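Local structure of clostripain-related protein (Bacteroides thetaiotaomicron, 6N9J) at residues Y16-N21 with N82-D87; T95-Y100 with S148-F153; T184-P189 with V238-I243; L200-V203 with V208-A211. The protein is a secreted C11 cysteine protease of the clostripain family, probably cleaving peptide bonds, and here holds an irreversible peptide inhibitor. All coordinates share one frame; numbering follows the deposited sequence.

The four contacts fall into two pairs. Contacts 1 and 2 share helix 86-99, one at its N-terminal end and the other at its last turn; their centres are about 17 Å apart and their nearest atoms about 7 Å, so they do not touch. Contacts 3 and 4 do touch, V242 CG2 lying 3.8 Å from A211 CB, and contact 4 is nested in the chain loop that contact 3 closes. Contact 3 is where the bound peptide inhibitor is met, through E185 and I186. Contacts 1 and 3 both reach the large mixed sheet, with centres about 21 Å apart and nearest atoms about 9 Å.

Contact 1: residues Y16-N21 with N82-D87; sequences YIAGDN and NSVDVD
Where the parallel strand 9-18 nears the end of its run in the central sheet, Y16 and A18 meet S83 and V84, which form the middle of the type I turn N82-D85 leading into helix 86-99. The polar tie is Y16 OH, which donates to S83 O at 2.7 Å; the C=O...O angle is 131° and the donor is tilted 23° from the carbonyl plane. S83 O lies at the edge of the tyrosine ring, close to its plane. With CG anti to the backbone N (chi1 -168°), the ring extends from the strand toward the turn. Beside it, A18 CB packs 4.1 Å from V84 CG1 and 4.2 Å from S83 CB. The turn is fixed from within: V84 N donates to N82 OD1 at 3.1 Å, an Asx turn, and D85 is the N-cap of the helix. S83 OG is hydrogen-bonded to D53 OD2 and Y51 OH. A phenylalanine in place of Y16 would lack the hydroxyl, and the buried S83 O would probably be left without this donor. A single short hydrogen bond, flanked by the A18 packing, thus ties the turn before helix 86-99 to the strand and gives the buried S83 O a donor.

Contact 2: residues T95-Y100 with S148-F153; sequences TAFSHY and SVAPHF
F97, in the last turn of helix 86-99, and A150, in the loop leading from helix 140-146 to strand 155-159, bring the two backbones nearest, with CA atoms 7.5 Å apart. The loop belongs to the return limb of a beta-alpha-beta crossover joining the parallel neighbours 105-110 and 155-159. From A150 onward it is extended, so P151 and F153 follow one another past the helix end.

The ring of F97 carries the contact. P151 lies over one of its faces: CG is 3.9 Å from the ring centroid and 15° off the normal, a CH-pi arrangement, while P151 CD comes to 3.3 Å from F97 CD2 near the rim. F153 approaches differently. F97 CZ meets the edge of the F153 ring, close to its plane, 3.6 Å from F153 CE1; the planes are inclined at 64°, an oblique aromatic pair. A150 CB adds an apolar touch at 4.3 Å from F97 CE2. F97 reaches this place because its CG stands anti to the carbonyl carbon (chi1 -59°), and Y105 of strand 105-110 also meets its ring, at about a right angle. A serine here would remove the ring, and P151 would probably lose the face it rests on, with a gap opened at the edge of F153. The F153 ring has a second neighbour from its own loop: P151 O, 3.4 Å above the ring plane and offset toward the rim.

Contact 3: residues T184-P189 with V238-I243; sequences TEIPGP and VSISVI
The flat peptide unit after E185 faces S239 across a water: water 1 donates to E185 O at 2.9 Å and accepts from S239 N at 2.9 Å, spanning the interval in place of a direct bond between the backbones. The other flat group, the E185 carboxylate, belongs to another side of the loop, where OE1 is hydrogen-bonded to T327 OG1 and to a polar side chain of the bound peptide. No aromatic ring of either segment takes part. P187 brings a puckered ring that touches through CD, 3.9 Å from V238 CG2, the two side chains crossing at about a right angle; W234 and helix 206-221 add packing around this pair.

Two further pairs close the interface. I186 CD1 touches I240 CD1 at 4.1 Å, again at about a right angle. T184 CG2 comes to 3.2 Å from S239 OG, a close van der Waals approach; S239 OG has a weak hydrogen bond to N324 OD1. That methyl occupies the position between backbone N and carbonyl carbon because T184 OG1 stands anti to N (chi1 -173°), where it is hydrogen-bonded to Y279 O.

I186 makes backbone hydrogen bonds to the inhibitor and packs on its modified side chain. The loop after strand 178-181 therefore lines the site that holds the peptide inhibitor, and probably the substrate, backed by strand 239-244, an arrangement consistent with a clan CD cysteine protease.

Contact 4: residues L200-V203 with V208-A211; sequences LFAV and VSIA
L200 and I210 form the inner layer of a helix-loop-helix connection, in which the end of helix 193-200 and the following loop turn back onto helix 206-221. L200 CD2 meets I210 CD1 at 3.7 Å and I210 CG1 at 4.0 Å, and the two side chains cross obliquely. I210 CD1 also comes to 4.0 Å from L200 CA, so the end of the isoleucine lies against both the leucine's CD2 branch and its CA. Its extended shape explains this: CG1 is anti to the carbonyl carbon (chi1 -69°) and CD1 continues outward (chi2 162°). One residue earlier on the helix, S209 meets A202, whose CB lies 3.8 Å from S209 OG and 4.1 Å from S209 CB.

A second shell sets these groups. S209 OG is hydrogen-bonded to S205 O, one turn back, which fixes the hydroxyl beside A202. R11 NH1 is hydrogen-bonded to both L200 O and A202 O, bracing the loop backbone. On the buried side, F155 touches both L200 and I210, L48 lies against L200, and V196 and A199 against I210, so the pair is seated between helix and sheet. Within the 200-203 segment, L200 CB stands 4.1 Å above one face of the F201 ring, offset toward its rim.

Contact 1: residues Y16-N21 with N82-D87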
loop_
_atom_site.group_PDB
_atom_site.type_symbol
_atom_site.label_atom_id
_atom_site.label_comp_id
_atom_site.label_asym_id
_atom_site.label_seq_id
_atom_site.Cartn_x
_atom_site.Cartn_y
_atom_site.Cartn_z
ATOM N N TYR A 16 -7.045 6.545 -6.185
ATOM C CA TYR A 16 -7.360 5.653 -7.299
ATOM C C TYR A 16 -8.074 4.402 -6.799
ATOM O O TYR A 16 -7.452 3.511 -6.202
ATOM C CB TYR A 16 -6.086 5.266 -8.052
ATOM C CG TYR A 16 -6.320 4.585 -9.381
ATOM C CD1 TYR A 16 -6.764 3.257 -9.450
ATOM C CD2 TYR A 16 -6.085 5.257 -10.566
ATOM C CE1 TYR A 16 -6.989 2.637 -10.679
ATOM C CE2 TYR A 16 -6.301 4.653 -11.793
ATOM C CZ TYR A 16 -6.742 3.338 -11.850
ATOM O OH TYR A 16 -6.943 2.753 -13.083
ATOM N N ILE A 17 -9.376 4.333 -7.052
ATOM C CA ILE A 17 -10.193 3.265 -6.489
ATOM C C ILE A 17 -10.576 2.211 -7.518
ATOM O O ILE A 17 -11.541 2.390 -8.259
ATOM C CB ILE A 17 -11.480 3.827 -5.859
ATOM C CG1 ILE A 17 -11.112 4.813 -4.753
ATOM C CG2 ILE A 17 -12.364 2.689 -5.314
ATOM C CD1 ILE A 17 -12.298 5.599 -4.220
ATOM N N ALA A 18 -9.806 1.126 -7.562
ATOM C CA ALA A 18 -10.189 -0.043 -8.341
ATOM C C ALA A 18 -11.084 -0.924 -7.473
ATOM O O ALA A 18 -10.614 -1.810 -6.753
ATOM C CB ALA A 18 -8.966 -0.804 -8.824
ATOM N N GLY A 19 -12.384 -0.653 -7.521
ATOM C CA GLY A 19 -13.307 -1.313 -6.620
ATOM C C GLY A 19 -14.358 -2.177 -7.293
ATOM O O GLY A 19 -15.390 -2.457 -6.691
ATOM N N ASP A 20 -14.119 -2.600 -8.533
ATOM C CA ASP A 20 -15.036 -3.552 -9.149
ATOM C C ASP A 20 -14.619 -4.961 -8.763
ATOM O O ASP A 20 -13.939 -5.662 -9.517
ATOM C CB ASP A 20 -15.094 -3.415 -10.669
ATOM C CG ASP A 20 -16.234 -4.225 -11.267
ATOM O OD1 ASP A 20 -17.080 -4.696 -10.472
ATOM O OD2 ASP A 20 -16.305 -4.387 -12.506
ATOM N N ASN A 21 -15.078 -5.360 -7.584
ATOM C CA ASN A 21 -14.626 -6.555 -6.901
ATOM C C ASN A 21 -15.332 -6.585 -5.558
ATOM O O ASN A 21 -16.182 -5.731 -5.292
ATOM C CB ASN A 21 -13.102 -6.547 -6.725
ATOM C CG ASN A 21 -12.601 -5.303 -5.997
ATOM O OD1 ASN A 21 -13.130 -4.922 -4.946
ATOM N ND2 ASN A 21 -11.566 -4.669 -6.550
ATOM N N ASN A 82 -11.650 -2.004 -17.391
ATOM C CA ASN A 82 -10.725 -2.725 -16.522
ATOM C C ASN A 82 -9.746 -1.754 -15.890
ATOM O O ASN A 82 -8.776 -1.329 -16.526
ATOM C CB ASN A 82 -9.974 -3.797 -17.305
ATOM C CG ASN A 82 -8.905 -4.498 -16.470
ATOM O OD1 ASN A 82 -8.891 -4.405 -15.238
ATOM N ND2 ASN A 82 -8.007 -5.205 -17.144
ATOM N N SER A 83 -9.994 -1.422 -14.628
ATOM C CA SER A 83 -9.244 -0.373 -13.951
ATOM C C SER A 83 -7.835 -0.784 -13.515
ATOM O O SER A 83 -7.115 0.022 -12.926
ATOM C CB SER A 83 -10.041 0.128 -12.740
ATOM O OG SER A 83 -11.275 0.677 -13.161
ATOM N N VAL A 84 -7.441 -2.024 -13.799
ATOM C CA VAL A 84 -6.071 -2.445 -13.521
ATOM C C VAL A 84 -5.350 -2.827 -14.824
ATOM O O VAL A 84 -4.282 -3.438 -14.801
ATOM C CB VAL A 84 -6.024 -3.623 -12.509
ATOM C CG1 VAL A 84 -6.674 -3.209 -11.185
ATOM C CG2 VAL A 84 -6.702 -4.823 -13.067
ATOM N N ASP A 85 -5.941 -2.459 -15.959
ATOM C CA ASP A 85 -5.253 -2.553 -17.243
ATOM C C ASP A 85 -4.296 -1.360 -17.396
ATOM O O ASP A 85 -4.607 -0.261 -16.947
ATOM C CB ASP A 85 -6.257 -2.591 -18.391
ATOM C CG ASP A 85 -5.603 -2.393 -19.745
ATOM O OD1 ASP A 85 -5.584 -1.239 -20.235
ATOM O OD2 ASP A 85 -5.103 -3.387 -20.317
ATOM N N VAL A 86 -3.137 -1.574 -18.014
ATOM C CA VAL A 86 -2.079 -0.567 -17.983
ATOM C C VAL A 86 -2.469 0.718 -18.705
ATOM O O VAL A 86 -2.231 1.815 -18.207
ATOM C CB VAL A 86 -0.767 -1.094 -18.597
ATOM C CG1 VAL A 86 0.330 -0.031 -18.501
ATOM C CG2 VAL A 86 -0.333 -2.366 -17.894
ATOM N N ASP A 87 -3.085 0.568 -19.871
ATOM C CA ASP A 87 -3.455 1.698 -20.700
ATOM C C ASP A 87 -4.641 2.460 -20.122
ATOM O O ASP A 87 -4.787 3.655 -20.366
ATOM C CB ASP A 87 -3.759 1.233 -22.121
ATOM C CG ASP A 87 -2.528 0.679 -22.833
ATOM O OD1 ASP A 87 -1.398 1.125 -22.531
ATOM O OD2 ASP A 87 -2.691 -0.209 -23.698
#

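Contact 2: residues T95-Y100 with S148-F153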
loop_
_atom_site.group_PDB
_atom_site.type_symbol
_atom_site.label_atom_id
_atom_site.label_comp_id
_atom_site.label_asym_id
_atom_site.label_seq_id
_atom_site.Cartn_x
_atom_site.Cartn_y
_atom_site.Cartn_z
ATOM N N THR A 95 -4.714 12.255 -17.710
ATOM C CA THR A 95 -5.798 13.221 -17.579
ATOM C C THR A 95 -5.750 13.960 -16.248
ATOM O O THR A 95 -5.872 15.184 -16.198
ATOM C CB THR A 95 -7.175 12.531 -17.710
ATOM O OG1 THR A 95 -7.258 11.855 -18.966
ATOM C CG2 THR A 95 -8.293 13.541 -17.613
ATOM N N ALA A 96 -5.588 13.200 -15.168
ATOM C CA ALA A 96 -5.628 13.755 -13.824
ATOM C C ALA A 96 -4.561 14.828 -13.597
ATOM O O ALA A 96 -4.852 15.903 -13.073
ATOM C CB ALA A 96 -5.468 12.643 -12.800
ATOM N N PHE A 97 -3.323 14.519 -13.971
ATOM C CA PHE A 97 -2.214 15.389 -13.633
ATOM C C PHE A 97 -1.989 16.444 -14.697
ATOM O O PHE A 97 -1.210 17.366 -14.488
ATOM C CB PHE A 97 -0.944 14.569 -13.405
ATOM C CG PHE A 97 -1.088 13.560 -12.316
ATOM C CD1 PHE A 97 -1.359 13.963 -11.024
ATOM C CD2 PHE A 97 -0.993 12.207 -12.586
ATOM C CE1 PHE A 97 -1.519 13.033 -10.013
ATOM C CE2 PHE A 97 -1.146 11.273 -11.577
ATOM C CZ PHE A 97 -1.413 11.693 -10.287
ATOM N N SER A 98 -2.680 16.306 -15.828
ATOM C CA SER A 98 -2.681 17.342 -16.852
ATOM C C SER A 98 -3.670 18.448 -16.518
ATOM O O SER A 98 -3.373 19.624 -16.698
ATOM C CB SER A 98 -3.018 16.765 -18.223
ATOM O OG SER A 98 -1.917 16.033 -18.719
ATOM N N HIS A 99 -4.850 18.070 -16.038
ATOM C CA HIS A 99 -5.849 19.065 -15.670
ATOM C C HIS A 99 -5.436 19.790 -14.398
ATOM O O HIS A 99 -5.824 20.926 -14.172
ATOM C CB HIS A 99 -7.229 18.422 -15.480
ATOM C CG HIS A 99 -7.972 18.193 -16.758
ATOM N ND1 HIS A 99 -7.569 17.272 -17.700
ATOM C CD2 HIS A 99 -9.088 18.778 -17.256
ATOM C CE1 HIS A 99 -8.406 17.296 -18.723
ATOM N NE2 HIS A 99 -9.337 18.202 -18.478
ATOM N N TYR A 100 -4.658 19.124 -13.553
ATOM C CA TYR A 100 -4.298 19.719 -12.273
ATOM C C TYR A 100 -2.821 19.535 -11.937
ATOM O O TYR A 100 -2.463 18.760 -11.050
ATOM C CB TYR A 100 -5.204 19.152 -11.170
ATOM C CG TYR A 100 -6.640 19.558 -11.408
ATOM C CD1 TYR A 100 -7.107 20.797 -10.994
ATOM C CD2 TYR A 100 -7.510 18.730 -12.103
ATOM C CE1 TYR A 100 -8.405 21.186 -11.244
ATOM C CE2 TYR A 100 -8.805 19.113 -12.362
ATOM C CZ TYR A 100 -9.252 20.332 -11.925
ATOM O OH TYR A 100 -10.551 20.705 -12.180
ATOM N N SER A 148 5.003 5.258 -15.009
ATOM C CA SER A 148 6.060 5.900 -15.784
ATOM C C SER A 148 5.574 7.153 -16.517
ATOM O O SER A 148 6.379 8.009 -16.863
ATOM C CB SER A 148 6.668 4.921 -16.796
ATOM O OG SER A 148 5.878 4.828 -17.974
ATOM N N VAL A 149 4.271 7.245 -16.771
ATOM C CA VAL A 149 3.689 8.407 -17.438
ATOM C C VAL A 149 3.194 9.416 -16.411
ATOM O O VAL A 149 2.730 10.494 -16.761
ATOM C CB VAL A 149 2.500 8.032 -18.356
ATOM C CG1 VAL A 149 2.885 6.918 -19.325
ATOM C CG2 VAL A 149 1.290 7.638 -17.526
ATOM N N ALA A 150 3.282 9.037 -15.141
ATOM C CA ALA A 150 2.839 9.881 -14.043
ATOM C C ALA A 150 3.985 10.769 -13.568
ATOM O O ALA A 150 5.149 10.490 -13.853
ATOM C CB ALA A 150 2.316 9.016 -12.893
ATOM N N PRO A 151 3.664 11.838 -12.830
ATOM C CA PRO A 151 4.737 12.597 -12.182
ATOM C C PRO A 151 5.408 11.793 -11.069
ATOM O O PRO A 151 4.878 10.759 -10.632
ATOM C CB PRO A 151 4.003 13.810 -11.609
ATOM C CG PRO A 151 2.590 13.321 -11.417
ATOM C CD PRO A 151 2.342 12.437 -12.587
ATOM N N HIS A 152 6.566 12.258 -10.614
ATOM C CA HIS A 152 7.224 11.630 -9.483
ATOM C C HIS A 152 6.464 12.016 -8.220
ATOM O O HIS A 152 6.147 13.188 -8.022
ATOM C CB HIS A 152 8.691 12.059 -9.393
ATOM C CG HIS A 152 9.416 11.470 -8.222
ATOM N ND1 HIS A 152 9.801 10.149 -8.175
ATOM C CD2 HIS A 152 9.801 12.019 -7.046
ATOM C CE1 HIS A 152 10.400 9.906 -7.021
ATOM N NE2 HIS A 152 10.411 11.026 -6.318
ATOM N N PHE A 153 6.166 11.035 -7.368
ATOM C CA PHE A 153 5.348 11.299 -6.187
ATOM C C PHE A 153 6.148 11.547 -4.914
ATOM O O PHE A 153 7.168 10.892 -4.660
ATOM C CB PHE A 153 4.377 10.151 -5.950
ATOM C CG PHE A 153 3.350 9.991 -7.039
ATOM C CD1 PHE A 153 2.275 10.860 -7.122
ATOM C CD2 PHE A 153 3.449 8.952 -7.965
ATOM C CE1 PHE A 153 1.323 10.712 -8.123
ATOM C CE2 PHE A 153 2.502 8.793 -8.960
ATOM C CZ PHE A 153 1.436 9.685 -9.044
#

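Contact 3: residues T184-P189 with V238-I243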
loop_
_atom_site.group_PDB
_atom_site.type_symbol
_atom_site.label_atom_id
_atom_site.label_comp_id
_atom_site.label_asym_id
_atom_site.label_seq_id
_atom_site.Cartn_x
_atom_site.Cartn_y
_atom_site.Cartn_z
ATOM N N THR A 184 0.928 -6.775 6.345
ATOM C CA THR A 184 -0.064 -7.820 6.532
ATOM C C THR A 184 -1.392 -7.359 5.907
ATOM O O THR A 184 -1.402 -6.452 5.059
ATOM C CB THR A 184 -0.204 -8.187 8.032
ATOM O OG1 THR A 184 -1.064 -9.325 8.188
ATOM C CG2 THR A 184 -0.719 -7.015 8.858
ATOM N N GLU A 185 -2.498 -7.995 6.281
ATOM C CA GLU A 185 -3.797 -7.626 5.732
ATOM C C GLU A 185 -4.266 -6.271 6.248
ATOM O O GLU A 185 -4.110 -5.956 7.431
ATOM C CB GLU A 185 -4.848 -8.680 6.059
ATOM C CG GLU A 185 -4.713 -9.955 5.264
ATOM C CD GLU A 185 -5.607 -11.051 5.805
ATOM O OE1 GLU A 185 -6.795 -11.088 5.428
ATOM O OE2 GLU A 185 -5.125 -11.864 6.622
ATOM N N ILE A 186 -4.838 -5.487 5.336
ATOM C CA ILE A 186 -5.458 -4.202 5.639
ATOM C C ILE A 186 -6.955 -4.403 5.874
ATOM O O ILE A 186 -7.608 -5.120 5.124
ATOM C CB ILE A 186 -5.242 -3.193 4.484
ATOM C CG1 ILE A 186 -3.831 -2.612 4.542
ATOM C CG2 ILE A 186 -6.297 -2.080 4.519
ATOM C CD1 ILE A 186 -3.692 -1.454 5.519
ATOM N N PRO A 187 -7.503 -3.778 6.922
ATOM C CA PRO A 187 -8.940 -3.929 7.200
ATOM C C PRO A 187 -9.824 -3.492 6.028
ATOM O O PRO A 187 -9.510 -2.510 5.339
ATOM C CB PRO A 187 -9.154 -3.018 8.413
ATOM C CG PRO A 187 -7.791 -2.979 9.089
ATOM C CD PRO A 187 -6.801 -2.998 7.959
ATOM N N GLY A 188 -10.894 -4.244 5.785
ATOM C CA GLY A 188 -11.914 -3.858 4.825
ATOM C C GLY A 188 -12.162 -2.361 4.710
ATOM O O GLY A 188 -12.010 -1.804 3.624
ATOM N N PRO A 189 -12.527 -1.703 5.828
ATOM C CA PRO A 189 -12.857 -0.270 5.823
ATOM C C PRO A 189 -11.714 0.634 5.382
ATOM O O PRO A 189 -11.961 1.791 5.072
ATOM C CB PRO A 189 -13.221 0.012 7.286
ATOM C CG PRO A 189 -13.704 -1.297 7.803
ATOM C CD PRO A 189 -12.833 -2.321 7.131
ATOM N N VAL A 238 -4.502 -2.651 13.496
ATOM C CA VAL A 238 -3.821 -2.420 12.221
ATOM C C VAL A 238 -2.320 -2.309 12.451
ATOM O O VAL A 238 -1.876 -2.026 13.556
ATOM C CB VAL A 238 -4.319 -1.127 11.508
ATOM C CG1 VAL A 238 -3.703 0.121 12.132
ATOM C CG2 VAL A 238 -3.990 -1.170 10.025
ATOM N N SER A 239 -1.543 -2.534 11.399
ATOM C CA SER A 239 -0.112 -2.300 11.432
ATOM C C SER A 239 0.323 -1.523 10.197
ATOM O O SER A 239 -0.070 -1.853 9.073
ATOM C CB SER A 239 0.639 -3.625 11.506
ATOM O OG SER A 239 0.394 -4.368 10.336
ATOM N N ILE A 240 1.136 -0.493 10.399
ATOM C CA ILE A 240 1.520 0.409 9.312
ATOM C C ILE A 240 2.991 0.771 9.450
ATOM O O ILE A 240 3.489 0.874 10.557
ATOM C CB ILE A 240 0.656 1.716 9.316
ATOM C CG1 ILE A 240 -0.825 1.398 9.136
ATOM C CG2 ILE A 240 1.106 2.704 8.235
ATOM C CD1 ILE A 240 -1.196 0.986 7.717
ATOM N N SER A 241 3.682 0.944 8.326
ATOM C CA SER A 241 5.015 1.540 8.328
ATOM C C SER A 241 5.224 2.491 7.141
ATOM O O SER A 241 4.390 2.585 6.236
ATOM C CB SER A 241 6.098 0.446 8.320
ATOM O OG SER A 241 6.091 -0.285 7.101
ATOM N N VAL A 242 6.348 3.205 7.167
ATOM C CA VAL A 242 6.723 4.140 6.113
ATOM C C VAL A 242 8.154 3.847 5.675
ATOM O O VAL A 242 9.081 3.888 6.492
ATOM C CB VAL A 242 6.639 5.626 6.579
ATOM C CG1 VAL A 242 7.233 6.553 5.534
ATOM C CG2 VAL A 242 5.212 6.026 6.884
ATOM N N ILE A 243 8.329 3.543 4.394
ATOM C CA ILE A 243 9.648 3.303 3.834
ATOM C C ILE A 243 10.114 4.500 3.003
ATOM O O ILE A 243 9.370 4.980 2.148
ATOM C CB ILE A 243 9.643 2.055 2.968
ATOM C CG1 ILE A 243 9.403 0.821 3.843
ATOM C CG2 ILE A 243 10.944 1.940 2.173
ATOM C CD1 ILE A 243 9.215 -0.437 3.049
HETATM O O HOH W 1 -3.013 -4.185 9.460
#

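Contact 4: residues L200-V203 with V208-A211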
loop_
_atom_site.group_PDB
_atom_site.type_symbol
_atom_site.label_atom_id
_atom_site.label_comp_id
_atom_site.label_asym_id
_atom_site.label_seq_id
_atom_site.Cartn_x
_atom_site.Cartn_y
_atom_site.Cartn_z
ATOM N N LEU A 200 -2.819 14.011 3.747
ATOM C CA LEU A 200 -2.352 13.880 2.361
ATOM C C LEU A 200 -1.786 15.208 1.822
ATOM O O LEU A 200 -0.983 15.216 0.879
ATOM C CB LEU A 200 -3.487 13.420 1.437
ATOM C CG LEU A 200 -4.284 12.124 1.599
ATOM C CD1 LEU A 200 -5.450 12.139 0.591
ATOM C CD2 LEU A 200 -3.405 10.908 1.376
ATOM N N PHE A 201 -2.222 16.321 2.418
ATOM C CA PHE A 201 -1.836 17.650 1.951
ATOM C C PHE A 201 -0.986 18.381 2.976
ATOM O O PHE A 201 -0.756 19.584 2.851
ATOM C CB PHE A 201 -3.078 18.497 1.611
ATOM C CG PHE A 201 -3.951 17.888 0.549
ATOM C CD1 PHE A 201 -3.599 17.966 -0.786
ATOM C CD2 PHE A 201 -5.129 17.233 0.888
ATOM C CE1 PHE A 201 -4.409 17.405 -1.768
ATOM C CE2 PHE A 201 -5.938 16.655 -0.087
ATOM C CZ PHE A 201 -5.576 16.742 -1.416
ATOM N N ALA A 202 -0.531 17.650 3.994
ATOM C CA ALA A 202 0.361 18.216 4.993
ATOM C C ALA A 202 1.594 18.749 4.304
ATOM O O ALA A 202 2.170 18.090 3.448
ATOM C CB ALA A 202 0.741 17.181 6.040
ATOM N N VAL A 203 1.975 19.964 4.661
ATOM C CA VAL A 203 3.155 20.586 4.089
ATOM C C VAL A 203 4.431 19.912 4.610
ATOM O O VAL A 203 5.406 19.763 3.873
ATOM C CB VAL A 203 3.166 22.083 4.396
ATOM C CG1 VAL A 203 4.534 22.540 4.912
ATOM C CG2 VAL A 203 2.733 22.876 3.166
ATOM N N VAL A 208 4.536 10.460 7.041
ATOM C CA VAL A 208 4.424 10.246 8.476
ATOM C C VAL A 208 3.042 10.676 8.961
ATOM O O VAL A 208 2.399 9.958 9.728
ATOM C CB VAL A 208 5.528 11.012 9.252
ATOM C CG1 VAL A 208 5.301 10.912 10.753
ATOM C CG2 VAL A 208 6.900 10.469 8.892
ATOM N N SER A 209 2.593 11.852 8.509
ATOM C CA SER A 209 1.266 12.357 8.868
ATOM C C SER A 209 0.162 11.380 8.486
ATOM O O SER A 209 -0.779 11.162 9.254
ATOM C CB SER A 209 0.981 13.707 8.199
ATOM O OG SER A 209 1.954 14.668 8.557
ATOM N N ILE A 210 0.266 10.824 7.281
ATOM C CA ILE A 210 -0.734 9.881 6.788
ATOM C C ILE A 210 -0.747 8.651 7.689
ATOM O O ILE A 210 -1.817 8.192 8.117
ATOM C CB ILE A 210 -0.461 9.490 5.310
ATOM C CG1 ILE A 210 -0.727 10.686 4.389
ATOM C CG2 ILE A 210 -1.324 8.264 4.888
ATOM C CD1 ILE A 210 -0.093 10.578 2.987
ATOM N N ALA A 211 0.449 8.153 8.014
ATOM C CA ALA A 211 0.614 6.948 8.830
ATOM C C ALA A 211 0.040 7.118 10.230
ATOM O O ALA A 211 -0.718 6.279 10.706
ATOM C CB ALA A 211 2.071 6.580 8.917
#